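Local coordinates for protein beta-agarase (PDB 6AII) that probably hydrolyses the beta-1,4 linkages of agarose, releasing neoagarobiose, as a family GH16 beta-agarase, at residues N133-I138 with I146-N151. Numbering follows the deposited sequence.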
loop_
_atom_site.group_PDB
_atom_site.type_symbol
_atom_site.label_atom_id
_atom_site.label_comp_id
_atom_site.label_asym_id
_atom_site.label_seq_id
_atom_site.Cartn_x
_atom_site.Cartn_y
_atom_site.Cartn_z
ATOM N N ASN A 133 -3.187 -4.170 -5.210
ATOM C CA ASN A 133 -3.874 -3.133 -4.477
ATOM C C ASN A 133 -2.869 -2.650 -3.416
ATOM O O ASN A 133 -2.542 -3.396 -2.510
ATOM C CB ASN A 133 -5.131 -3.677 -3.813
ATOM C CG ASN A 133 -6.211 -4.155 -4.745
ATOM O OD1 ASN A 133 -7.311 -3.564 -4.660
ATOM N ND2 ASN A 133 -5.971 -5.256 -5.508
ATOM N N ASN A 134 -2.365 -1.410 -3.546
ATOM C CA ASN A 134 -1.191 -0.981 -2.802
ATOM C C ASN A 134 -1.485 0.302 -1.983
ATOM O O ASN A 134 -2.144 1.193 -2.457
ATOM C CB ASN A 134 -0.052 -0.630 -3.740
ATOM C CG ASN A 134 0.466 -1.800 -4.551
ATOM O OD1 ASN A 134 0.505 -2.947 -4.096
ATOM N ND2 ASN A 134 0.885 -1.452 -5.768
ATOM N N VAL A 135 -0.951 0.328 -0.790
ATOM C CA VAL A 135 -0.938 1.492 0.095
ATOM C C VAL A 135 0.509 1.612 0.604
ATOM O O VAL A 135 1.026 0.706 1.255
ATOM C CB VAL A 135 -1.903 1.369 1.282
ATOM C CG1 VAL A 135 -1.911 2.670 2.071
ATOM C CG2 VAL A 135 -3.302 1.015 0.856
ATOM N N TRP A 136 1.181 2.712 0.263
ATOM C CA TRP A 136 2.594 2.787 0.569
ATOM C C TRP A 136 3.026 4.246 0.642
ATOM O O TRP A 136 2.262 5.109 0.322
ATOM C CB TRP A 136 3.440 1.973 -0.401
ATOM C CG TRP A 136 3.272 2.309 -1.852
ATOM C CD1 TRP A 136 2.172 2.109 -2.645
ATOM C CD2 TRP A 136 4.267 2.892 -2.699
ATOM N NE1 TRP A 136 2.419 2.495 -3.938
ATOM C CE2 TRP A 136 3.698 2.988 -3.981
ATOM C CE3 TRP A 136 5.568 3.342 -2.445
ATOM C CZ2 TRP A 136 4.429 3.452 -5.063
ATOM C CZ3 TRP A 136 6.281 3.810 -3.522
ATOM C CH2 TRP A 136 5.681 3.932 -4.783
ATOM N N MET A 137 4.236 4.449 1.110
ATOM C CA MET A 137 4.710 5.807 1.330
ATOM C C MET A 137 6.146 5.906 0.808
ATOM O O MET A 137 6.916 4.958 0.935
ATOM C CB MET A 137 4.676 6.109 2.836
ATOM C CG MET A 137 3.298 5.852 3.449
ATOM S SD MET A 137 3.087 6.679 5.056
ATOM C CE MET A 137 4.273 5.770 6.003
ATOM N N ILE A 138 6.523 7.073 0.287
ATOM C CA ILE A 138 7.920 7.187 -0.213
ATOM C C ILE A 138 8.391 8.635 -0.101
ATOM O O ILE A 138 7.594 9.566 -0.178
ATOM C CB ILE A 138 8.080 6.690 -1.661
ATOM C CG1 ILE A 138 9.567 6.601 -2.039
ATOM C CG2 ILE A 138 7.311 7.497 -2.635
ATOM C CD1 ILE A 138 9.871 5.495 -2.976
ATOM N N ILE A 146 7.964 3.088 2.934
ATOM C CA ILE A 146 7.300 2.169 3.840
ATOM C C ILE A 146 6.083 1.572 3.135
ATOM O O ILE A 146 5.288 2.298 2.615
ATOM C CB ILE A 146 6.904 2.919 5.135
ATOM C CG1 ILE A 146 8.146 3.373 5.893
ATOM C CG2 ILE A 146 5.984 2.036 6.004
ATOM C CD1 ILE A 146 7.855 4.408 6.981
ATOM N N ASP A 147 5.953 0.259 3.159
ATOM C CA ASP A 147 4.829 -0.417 2.485
ATOM C C ASP A 147 3.822 -0.886 3.555
ATOM O O ASP A 147 4.120 -1.885 4.295
ATOM C CB ASP A 147 5.318 -1.630 1.716
ATOM C CG ASP A 147 6.396 -1.210 0.732
ATOM O OD1 ASP A 147 6.156 -0.243 -0.017
ATOM O OD2 ASP A 147 7.509 -1.768 0.857
ATOM N N ILE A 148 2.676 -0.151 3.560
ATOM C CA ILE A 148 1.608 -0.397 4.474
ATOM C C ILE A 148 0.883 -1.681 4.052
ATOM O O ILE A 148 0.546 -2.509 4.876
ATOM C CB ILE A 148 0.708 0.816 4.620
ATOM C CG1 ILE A 148 1.524 1.995 5.186
ATOM C CG2 ILE A 148 -0.457 0.516 5.530
ATOM C CD1 ILE A 148 0.796 3.292 5.260
ATOM N N CYS A 149 0.637 -1.799 2.770
ATOM C CA CYS A 149 -0.113 -2.961 2.232
ATOM C C CYS A 149 0.281 -3.151 0.766
ATOM O O CYS A 149 0.118 -2.218 -0.007
ATOM C CB CYS A 149 -1.603 -2.695 2.309
ATOM S SG CYS A 149 -2.639 -3.897 1.364
ATOM N N GLU A 150 0.784 -4.327 0.393
ATOM C CA GLU A 150 0.794 -4.754 -0.978
ATOM C C GLU A 150 0.034 -6.070 -1.001
ATOM O O GLU A 150 0.352 -7.001 -0.261
ATOM C CB GLU A 150 2.186 -4.964 -1.621
ATOM C CG GLU A 150 3.065 -3.765 -1.494
ATOM C CD GLU A 150 4.423 -4.047 -2.135
ATOM O OE1 GLU A 150 5.343 -4.262 -1.335
ATOM O OE2 GLU A 150 4.515 -4.145 -3.420
ATOM N N ASN A 151 -1.029 -6.094 -1.766
ATOM C CA ASN A 151 -1.925 -7.230 -1.808
ATOM C C ASN A 151 -2.368 -7.431 -3.243
ATOM O O ASN A 151 -2.338 -6.442 -4.007
ATOM C CB ASN A 151 -3.116 -6.945 -0.890
ATOM C CG ASN A 151 -4.290 -7.877 -1.108
ATOM O OD1 ASN A 151 -5.095 -7.584 -1.979
ATOM N ND2 ASN A 151 -4.206 -9.042 -0.524
HETATM O O HOH W 1 2.524 -4.595 -5.144
#
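Met137 meets Ile146 side by side, the two side chains pointing the same way from an antiparallel hydrogen-bonded pair. The turn at chi3 (-66°) swings CE over its neighbour: Met137 CE lies 4.0 Å from Ile146 CD1, just as near its CB and barely farther from CG2. Ile148 approaches the same thioether obliquely, with its CD1 4.0 Å from Met137 CG and close to SD. An alanine in place of Met137 would probably open a gap beside the Ile146 branches and leave Ile148 CD1 without its thioether partner.

Val135 marks a classic beta bulge, for both Ile148 and Cys149 face it. Its N donates an almost straight bond (171°) to Cys149 O, 2.9 Å away. In return Val135 O takes two amides, a good bond from Cys149 N at 3.0 Å and a weak, strongly bent one (126°) from Ile148 N. The inserted residue places Ile148 CB 4.1 Å from Val135 CG1, and Ile148 continues onto Ile219 and Val221 of strand 217-225, packing one sheet of the GH16 beta-sandwich against the other.

The other face, bearing Asn134, Trp136, Asp147 and Glu150, is polar. One water donates to Asn134 OD1 at 2.8 Å and to Glu150 OE2 at 2.7 Å, while Glu150 OE1 bonds to His174. With Glu145, the bulged strand fits the ExDxxE signature of GH16 catalytic strands. The extra residue shifts the alternation by one, so Asp147 and Glu150, three apart, share the polar face while Ile148 and Cys149 both turn to the Val135 side, consistent with an active-site strand backed by a hydrophobic core.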